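Local atomic coordinates of putidaredoxin reductase (Pseudomonas putida, PDB entry 1Q1R), a protein that uses its bound FAD to pass electrons, probably from NADH, to the iron-sulfur protein putidaredoxin, which supplies the cytochrome P450cam monooxygenase. Residues V188-V193 / V363-G368; P359-F364 / D375-P380. All coordinates share one frame; numbering follows the deposited sequence.

How the contacts relate
Both contacts use strand 360-367 of the antiparallel sheet in the C-terminal domain, and both are largely buried. Contact 2 lies within that sheet: it pairs the strand with its hairpin partner 370-377 through a ladder of backbone bonds and ends in a salt bridge and an asparagine-to-carbonyl hydrogen bond among partly exposed residues. Contact 1 joins the sheet to the start of helix 191-204 in the pyridine nucleotide-disulphide oxidoreductase region, with mostly apolar side chains and a single weak hydrogen bond. Val-363 serves both, its backbone in the ladder and its methyls against the helix start. Tyr-365 OH and Asp-375 OD1, 2.8 Å apart and probably hydrogen-bonded, tie the two together.

Contact 1: V188-V193 / V363-G368; sequences VTAPPV and VFYLQG
The backbone of 188-193 runs as a loop into the first turn of helix 191-204 and stays well clear of strand 363-367, with CA of Ala-190 8.4 Å from CA of Tyr-365 and CA of Val-193 8.1 Å from CA of Val-363. Ala-190 is the N-cap residue, and its O accepts the amide of Val-193. The Tyr-365 ring, its CG anti to the carbonyl carbon (chi1 -66°), reaches the loop with its hydroxyl end. The amide of Ala-190 meets that end in the ring plane and gives OH a weak hydrogen bond (N to OH 3.3 Å, 154° at the hydrogen). Ala-190 CB rests 4.0 Å from Tyr-365 CE2. The contact thus fastens the beta-sheet of the C-terminal domain to a helix start of the glutathione reductase-type fold. Val-193 comes at the hydroxyl from the opposite direction, its CG2 3.4 Å from Tyr-365 OH, and the same methyl lies 3.9 Å from Val-363 CG2. Thr-189 runs alongside the tyrosine, CB 3.6 Å from OH. Replacing the tyrosine by an alanine would probably deprive the Ala-190 amide and Asp-375 of their shared, weakly bonded hydroxyl and open a gap beside Val-193. Tyr-347 packs edge-to-face with the Tyr-365 ring.

Contact 2: P359-F364 / D375-P380; sequences PDFSVF and DTVNRP
Val-377 lies over the Phe-361 ring, its CB 4.0 Å above the ring centre and CG2 3.5 Å from CE1; the phenylalanine side chain, with CG between backbone N and carbonyl carbon (chi1 59°), is brought across its strand neighbour. The other methyl, CG1, packs on Pro-359. Beneath these side chains the backbones pair: Phe-361 and Val-377 exchange two hydrogen bonds, the one from Val-377 N to Phe-361 O (2.8 Å) running nearly along the C=O axis, and Val-363 and Asp-375 exchange two more. Ser-362 and Thr-376 form the non-hydrogen-bonded pair between them, on the opposite sheet face. This is the open end of the antiparallel beta hairpin 360-367/370-377; the axes of 360-364 and 375-377 approach to 4.7 Å. Past the last pair, Asn-378 ND2 donates to Pro-359 O (2.8 Å, 160° at the hydrogen), the acceptor lying near the plane of the amide. The extended Arg-379 side chain lies across the first strand, with Phe-361 CA 3.4 Å above the guanidinium plane, toward its rim. NE forms a salt bridge with Asp-360 OD1 at 2.8 Å, reaching it from above the carboxylate plane; the two planes stand 49° apart. Glu-404 and Glu-382 also bind the guanidinium and with Asp-360 probably balance its charge, and Glu-382 takes Ser-362 OG as well. Gly-337 N holds Asn-378 OD1, and Phe-196 of helix 191-204 meets the Phe-361 ring edge-to-face.

Contact 1: V188-V193 / V363-G368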
ATOM      1  N   VAL A 188       3.554  -3.621 -12.982  1.00 43.93           N
ATOM      2  CA  VAL A 188       2.154  -3.210 -12.940  1.00 42.87           C
ATOM      3  C   VAL A 188       1.669  -2.285 -14.054  1.00 42.01           C
ATOM      4  O   VAL A 188       0.471  -2.018 -14.157  1.00 42.38           O
ATOM      5  CB  VAL A 188       1.828  -2.549 -11.586  1.00 42.93           C
ATOM      6  CG1 VAL A 188       2.175  -3.504 -10.455  1.00 42.91           C
ATOM      7  CG2 VAL A 188       2.602  -1.253 -11.439  1.00 43.17           C
ATOM      8  N   THR A 189       2.578  -1.801 -14.891  1.00 40.35           N
ATOM      9  CA  THR A 189       2.173  -0.912 -15.970  1.00 39.32           C
ATOM     10  C   THR A 189       2.741  -1.326 -17.314  1.00 39.33           C
ATOM     11  O   THR A 189       3.652  -2.147 -17.395  1.00 38.41           O
ATOM     12  CB  THR A 189       2.615   0.537 -15.707  1.00 39.31           C
ATOM     13  OG1 THR A 189       4.041   0.631 -15.816  1.00 38.23           O
ATOM     14  CG2 THR A 189       2.186   0.980 -14.319  1.00 39.23           C
ATOM     15  N   ALA A 190       2.189  -0.743 -18.372  1.00 39.67           N
ATOM     16  CA  ALA A 190       2.649  -1.023 -19.722  1.00 40.00           C
ATOM     17  C   ALA A 190       3.813  -0.084 -19.993  1.00 39.58           C
ATOM     18  O   ALA A 190       3.903   0.991 -19.398  1.00 39.22           O
ATOM     19  CB  ALA A 190       1.523  -0.779 -20.726  1.00 40.52           C
ATOM     20  N   PRO A 191       4.723  -0.478 -20.895  1.00 39.53           N
ATOM     21  CA  PRO A 191       5.897   0.322 -21.254  1.00 39.61           C
ATOM     22  C   PRO A 191       5.635   1.813 -21.465  1.00 39.54           C
ATOM     23  O   PRO A 191       6.320   2.653 -20.883  1.00 40.12           O
ATOM     24  CB  PRO A 191       6.405  -0.374 -22.512  1.00 39.82           C
ATOM     25  CG  PRO A 191       6.106  -1.810 -22.214  1.00 39.45           C
ATOM     26  CD  PRO A 191       4.698  -1.738 -21.661  1.00 39.86           C
ATOM     27  N   PRO A 192       4.639   2.165 -22.294  1.00 39.54           N
ATOM     28  CA  PRO A 192       4.366   3.589 -22.517  1.00 38.93           C
ATOM     29  C   PRO A 192       3.987   4.345 -21.245  1.00 37.71           C
ATOM     30  O   PRO A 192       4.123   5.565 -21.177  1.00 37.83           O
ATOM     31  CB  PRO A 192       3.243   3.567 -23.556  1.00 39.70           C
ATOM     32  CG  PRO A 192       2.545   2.271 -23.274  1.00 40.19           C
ATOM     33  CD  PRO A 192       3.691   1.324 -23.046  1.00 40.03           C
ATOM     34  N   VAL A 193       3.512   3.618 -20.240  1.00 36.69           N
ATOM     35  CA  VAL A 193       3.142   4.233 -18.972  1.00 35.13           C
ATOM     36  C   VAL A 193       4.421   4.460 -18.158  1.00 34.53           C
ATOM     37  O   VAL A 193       4.560   5.475 -17.479  1.00 33.69           O
ATOM     38  CB  VAL A 193       2.159   3.337 -18.185  1.00 34.98           C
ATOM     39  CG1 VAL A 193       1.921   3.907 -16.797  1.00 34.19           C
ATOM     40  CG2 VAL A 193       0.841   3.240 -18.940  1.00 35.74           C
ATOM     41  N   VAL A 363      -5.439   4.975 -19.323  1.00 25.36           N
ATOM     42  CA  VAL A 363      -4.877   3.827 -20.014  1.00 26.08           C
ATOM     43  C   VAL A 363      -5.683   2.596 -19.638  1.00 25.79           C
ATOM     44  O   VAL A 363      -5.764   2.221 -18.459  1.00 24.72           O
ATOM     45  CB  VAL A 363      -3.390   3.608 -19.630  1.00 26.22           C
ATOM     46  CG1 VAL A 363      -2.795   2.472 -20.452  1.00 26.73           C
ATOM     47  CG2 VAL A 363      -2.600   4.889 -19.863  1.00 26.54           C
ATOM     48  N   PHE A 364      -6.295   1.979 -20.643  1.00 25.00           N
ATOM     49  CA  PHE A 364      -7.107   0.792 -20.415  1.00 25.77           C
ATOM     50  C   PHE A 364      -6.308  -0.477 -20.673  1.00 26.34           C
ATOM     51  O   PHE A 364      -5.704  -0.633 -21.729  1.00 26.86           O
ATOM     52  CB  PHE A 364      -8.352   0.814 -21.318  1.00 25.48           C
ATOM     53  CG  PHE A 364      -9.275   1.974 -21.055  1.00 25.43           C
ATOM     54  CD1 PHE A 364      -9.001   3.234 -21.579  1.00 25.22           C
ATOM     55  CD2 PHE A 364     -10.403   1.812 -20.252  1.00 25.20           C
ATOM     56  CE1 PHE A 364      -9.833   4.318 -21.304  1.00 25.07           C
ATOM     57  CE2 PHE A 364     -11.240   2.890 -19.972  1.00 24.67           C
ATOM     58  CZ  PHE A 364     -10.955   4.144 -20.495  1.00 24.89           C
ATOM     59  N   TYR A 365      -6.299  -1.378 -19.698  1.00 27.63           N
ATOM     60  CA  TYR A 365      -5.588  -2.645 -19.829  1.00 29.71           C
ATOM     61  C   TYR A 365      -6.607  -3.726 -20.161  1.00 30.68           C
ATOM     62  O   TYR A 365      -7.527  -3.980 -19.381  1.00 30.17           O
ATOM     63  CB  TYR A 365      -4.865  -2.996 -18.525  1.00 30.13           C
ATOM     64  CG  TYR A 365      -3.748  -2.038 -18.177  1.00 30.90           C
ATOM     65  CD1 TYR A 365      -4.023  -0.742 -17.741  1.00 31.35           C
ATOM     66  CD2 TYR A 365      -2.415  -2.420 -18.311  1.00 31.34           C
ATOM     67  CE1 TYR A 365      -2.997   0.153 -17.451  1.00 31.92           C
ATOM     68  CE2 TYR A 365      -1.381  -1.535 -18.021  1.00 32.22           C
ATOM     69  CZ  TYR A 365      -1.677  -0.252 -17.594  1.00 32.56           C
ATOM     70  OH  TYR A 365      -0.653   0.624 -17.317  1.00 33.97           O
ATOM     71  N   LEU A 366      -6.445  -4.359 -21.320  1.00 31.40           N
ATOM     72  CA  LEU A 366      -7.375  -5.396 -21.746  1.00 33.15           C
ATOM     73  C   LEU A 366      -6.741  -6.757 -22.000  1.00 34.58           C
ATOM     74  O   LEU A 366      -5.564  -6.869 -22.342  1.00 34.89           O
ATOM     75  CB  LEU A 366      -8.109  -4.967 -23.027  1.00 32.57           C
ATOM     76  CG  LEU A 366      -8.985  -3.710 -23.023  1.00 32.63           C
ATOM     77  CD1 LEU A 366      -8.111  -2.467 -23.003  1.00 31.19           C
ATOM     78  CD2 LEU A 366      -9.875  -3.709 -24.260  1.00 31.57           C
ATOM     79  N   GLN A 367      -7.554  -7.790 -21.815  1.00 36.45           N
ATOM     80  CA  GLN A 367      -7.161  -9.165 -22.072  1.00 38.04           C
ATOM     81  C   GLN A 367      -8.266  -9.581 -23.029  1.00 38.28           C
ATOM     82  O   GLN A 367      -9.332 -10.030 -22.610  1.00 38.81           O
ATOM     83  CB  GLN A 367      -7.223 -10.008 -20.801  1.00 38.64           C
ATOM     84  CG  GLN A 367      -6.660 -11.403 -20.988  1.00 41.37           C
ATOM     85  CD  GLN A 367      -6.761 -12.252 -19.738  1.00 42.60           C
ATOM     86  OE1 GLN A 367      -6.176 -13.332 -19.662  1.00 44.41           O
ATOM     87  NE2 GLN A 367      -7.511 -11.773 -18.753  1.00 43.32           N
ATOM     88  N   GLY A 368      -8.014  -9.400 -24.319  1.00 38.82           N
ATOM     89  CA  GLY A 368      -9.024  -9.707 -25.311  1.00 38.51           C
ATOM     90  C   GLY A 368      -9.875  -8.454 -25.419  1.00 38.13           C
ATOM     91  O   GLY A 368      -9.381  -7.401 -25.825  1.00 38.04           O
TER

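Contact 2: P359-F364 / D375-P380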
ATOM      1  N   PRO A 359      -0.012  15.185 -18.831  1.00 41.84           N
ATOM      2  CA  PRO A 359      -0.578  14.465 -17.682  1.00 40.23           C
ATOM      3  C   PRO A 359      -2.092  14.623 -17.703  1.00 38.13           C
ATOM      4  O   PRO A 359      -2.667  15.334 -16.880  1.00 36.72           O
ATOM      5  CB  PRO A 359       0.054  15.166 -16.478  1.00 41.20           C
ATOM      6  CG  PRO A 359       1.305  15.786 -17.038  1.00 42.79           C
ATOM      7  CD  PRO A 359       0.830  16.301 -18.374  1.00 42.39           C
ATOM      8  N   ASP A 360      -2.725  13.963 -18.664  1.00 36.16           N
ATOM      9  CA  ASP A 360      -4.168  14.028 -18.825  1.00 34.95           C
ATOM     10  C   ASP A 360      -4.606  12.926 -19.775  1.00 33.16           C
ATOM     11  O   ASP A 360      -4.802  13.155 -20.968  1.00 33.46           O
ATOM     12  CB  ASP A 360      -4.557  15.402 -19.378  1.00 36.12           C
ATOM     13  CG  ASP A 360      -5.974  15.442 -19.895  1.00 37.38           C
ATOM     14  OD1 ASP A 360      -6.872  14.877 -19.236  1.00 37.07           O
ATOM     15  OD2 ASP A 360      -6.191  16.052 -20.963  1.00 40.15           O
ATOM     16  N   PHE A 361      -4.756  11.722 -19.237  1.00 30.49           N
ATOM     17  CA  PHE A 361      -5.150  10.585 -20.050  1.00 28.41           C
ATOM     18  C   PHE A 361      -5.551   9.409 -19.184  1.00 27.74           C
ATOM     19  O   PHE A 361      -5.393   9.433 -17.962  1.00 26.70           O
ATOM     20  CB  PHE A 361      -3.985  10.173 -20.958  1.00 28.21           C
ATOM     21  CG  PHE A 361      -2.728   9.806 -20.207  1.00 28.67           C
ATOM     22  CD1 PHE A 361      -2.606   8.567 -19.583  1.00 28.36           C
ATOM     23  CD2 PHE A 361      -1.671  10.705 -20.112  1.00 28.05           C
ATOM     24  CE1 PHE A 361      -1.452   8.230 -18.878  1.00 29.48           C
ATOM     25  CE2 PHE A 361      -0.513  10.380 -19.411  1.00 28.44           C
ATOM     26  CZ  PHE A 361      -0.402   9.141 -18.792  1.00 28.75           C
ATOM     27  N   SER A 362      -6.080   8.381 -19.835  1.00 26.70           N
ATOM     28  CA  SER A 362      -6.484   7.156 -19.167  1.00 26.58           C
ATOM     29  C   SER A 362      -5.919   6.012 -19.995  1.00 26.71           C
ATOM     30  O   SER A 362      -5.908   6.075 -21.226  1.00 26.84           O
ATOM     31  CB  SER A 362      -8.005   7.049 -19.097  1.00 25.85           C
ATOM     32  OG  SER A 362      -8.548   8.092 -18.307  1.00 27.66           O
ATOM     33  N   VAL A 363      -5.439   4.975 -19.323  1.00 25.36           N
ATOM     34  CA  VAL A 363      -4.877   3.827 -20.014  1.00 26.08           C
ATOM     35  C   VAL A 363      -5.683   2.596 -19.638  1.00 25.79           C
ATOM     36  O   VAL A 363      -5.764   2.221 -18.459  1.00 24.72           O
ATOM     37  CB  VAL A 363      -3.390   3.608 -19.630  1.00 26.22           C
ATOM     38  CG1 VAL A 363      -2.795   2.472 -20.452  1.00 26.73           C
ATOM     39  CG2 VAL A 363      -2.600   4.889 -19.863  1.00 26.54           C
ATOM     40  N   PHE A 364      -6.295   1.979 -20.643  1.00 25.00           N
ATOM     41  CA  PHE A 364      -7.107   0.792 -20.415  1.00 25.77           C
ATOM     42  C   PHE A 364      -6.308  -0.477 -20.673  1.00 26.34           C
ATOM     43  O   PHE A 364      -5.704  -0.633 -21.729  1.00 26.86           O
ATOM     44  CB  PHE A 364      -8.352   0.814 -21.318  1.00 25.48           C
ATOM     45  CG  PHE A 364      -9.275   1.974 -21.055  1.00 25.43           C
ATOM     46  CD1 PHE A 364      -9.001   3.234 -21.579  1.00 25.22           C
ATOM     47  CD2 PHE A 364     -10.403   1.812 -20.252  1.00 25.20           C
ATOM     48  CE1 PHE A 364      -9.833   4.318 -21.304  1.00 25.07           C
ATOM     49  CE2 PHE A 364     -11.240   2.890 -19.972  1.00 24.67           C
ATOM     50  CZ  PHE A 364     -10.955   4.144 -20.495  1.00 24.89           C
ATOM     51  N   ASP A 375      -5.559   2.960 -15.602  1.00 28.18           N
ATOM     52  CA  ASP A 375      -4.716   3.890 -14.867  1.00 28.88           C
ATOM     53  C   ASP A 375      -5.143   5.258 -15.394  1.00 28.41           C
ATOM     54  O   ASP A 375      -5.109   5.497 -16.603  1.00 29.49           O
ATOM     55  CB  ASP A 375      -3.230   3.655 -15.176  1.00 28.84           C
ATOM     56  CG  ASP A 375      -2.695   2.349 -14.586  1.00 31.10           C
ATOM     57  OD1 ASP A 375      -1.581   1.940 -14.982  1.00 32.97           O
ATOM     58  OD2 ASP A 375      -3.369   1.737 -13.731  1.00 30.83           O
ATOM     59  N   THR A 376      -5.575   6.145 -14.505  1.00 26.09           N
ATOM     60  CA  THR A 376      -5.981   7.475 -14.933  1.00 25.50           C
ATOM     61  C   THR A 376      -5.024   8.523 -14.389  1.00 25.71           C
ATOM     62  O   THR A 376      -4.558   8.425 -13.252  1.00 25.59           O
ATOM     63  CB  THR A 376      -7.414   7.812 -14.471  1.00 25.13           C
ATOM     64  OG1 THR A 376      -7.469   7.841 -13.041  1.00 25.36           O
ATOM     65  CG2 THR A 376      -8.394   6.768 -14.992  1.00 24.84           C
ATOM     66  N   VAL A 377      -4.725   9.516 -15.218  1.00 26.16           N
ATOM     67  CA  VAL A 377      -3.824  10.601 -14.844  1.00 26.44           C
ATOM     68  C   VAL A 377      -4.581  11.916 -14.978  1.00 27.15           C
ATOM     69  O   VAL A 377      -4.840  12.388 -16.088  1.00 26.84           O
ATOM     70  CB  VAL A 377      -2.581  10.617 -15.755  1.00 26.69           C
ATOM     71  CG1 VAL A 377      -1.733  11.841 -15.463  1.00 27.07           C
ATOM     72  CG2 VAL A 377      -1.778   9.342 -15.543  1.00 25.78           C
ATOM     73  N   ASN A 378      -4.931  12.499 -13.835  1.00 27.23           N
ATOM     74  CA  ASN A 378      -5.694  13.742 -13.782  1.00 26.69           C
ATOM     75  C   ASN A 378      -7.057  13.586 -14.452  1.00 27.06           C
ATOM     76  O   ASN A 378      -7.548  14.507 -15.099  1.00 26.62           O
ATOM     77  CB  ASN A 378      -4.928  14.904 -14.430  1.00 27.07           C
ATOM     78  CG  ASN A 378      -3.801  15.430 -13.548  1.00 27.99           C
ATOM     79  OD1 ASN A 378      -3.890  15.401 -12.315  1.00 27.01           O
ATOM     80  ND2 ASN A 378      -2.745  15.933 -14.176  1.00 27.06           N
ATOM     81  N   ARG A 379      -7.665  12.416 -14.290  1.00 26.95           N
ATOM     82  CA  ARG A 379      -8.986  12.155 -14.856  1.00 27.01           C
ATOM     83  C   ARG A 379      -9.883  11.453 -13.840  1.00 26.99           C
ATOM     84  O   ARG A 379     -10.200  10.269 -13.971  1.00 26.09           O
ATOM     85  CB  ARG A 379      -8.860  11.323 -16.131  1.00 27.26           C
ATOM     86  CG  ARG A 379      -8.218  12.101 -17.260  1.00 27.48           C
ATOM     87  CD  ARG A 379      -8.593  11.540 -18.610  1.00 27.68           C
ATOM     88  NE  ARG A 379      -8.057  12.368 -19.682  1.00 27.73           N
ATOM     89  CZ  ARG A 379      -8.293  12.167 -20.975  1.00 28.49           C
ATOM     90  NH1 ARG A 379      -9.062  11.156 -21.371  1.00 25.88           N
ATOM     91  NH2 ARG A 379      -7.749  12.980 -21.871  1.00 28.20           N
ATOM     92  N   PRO A 380     -10.313  12.194 -12.810  1.00 27.45           N
ATOM     93  CA  PRO A 380     -11.173  11.677 -11.744  1.00 27.21           C
ATOM     94  C   PRO A 380     -12.515  11.114 -12.210  1.00 27.24           C
ATOM     95  O   PRO A 380     -13.002  10.129 -11.658  1.00 26.52           O
ATOM     96  CB  PRO A 380     -11.324  12.883 -10.815  1.00 27.64           C
ATOM     97  CG  PRO A 380     -11.216  14.050 -11.745  1.00 27.77           C
ATOM     98  CD  PRO A 380     -10.068  13.638 -12.633  1.00 27.71           C
TER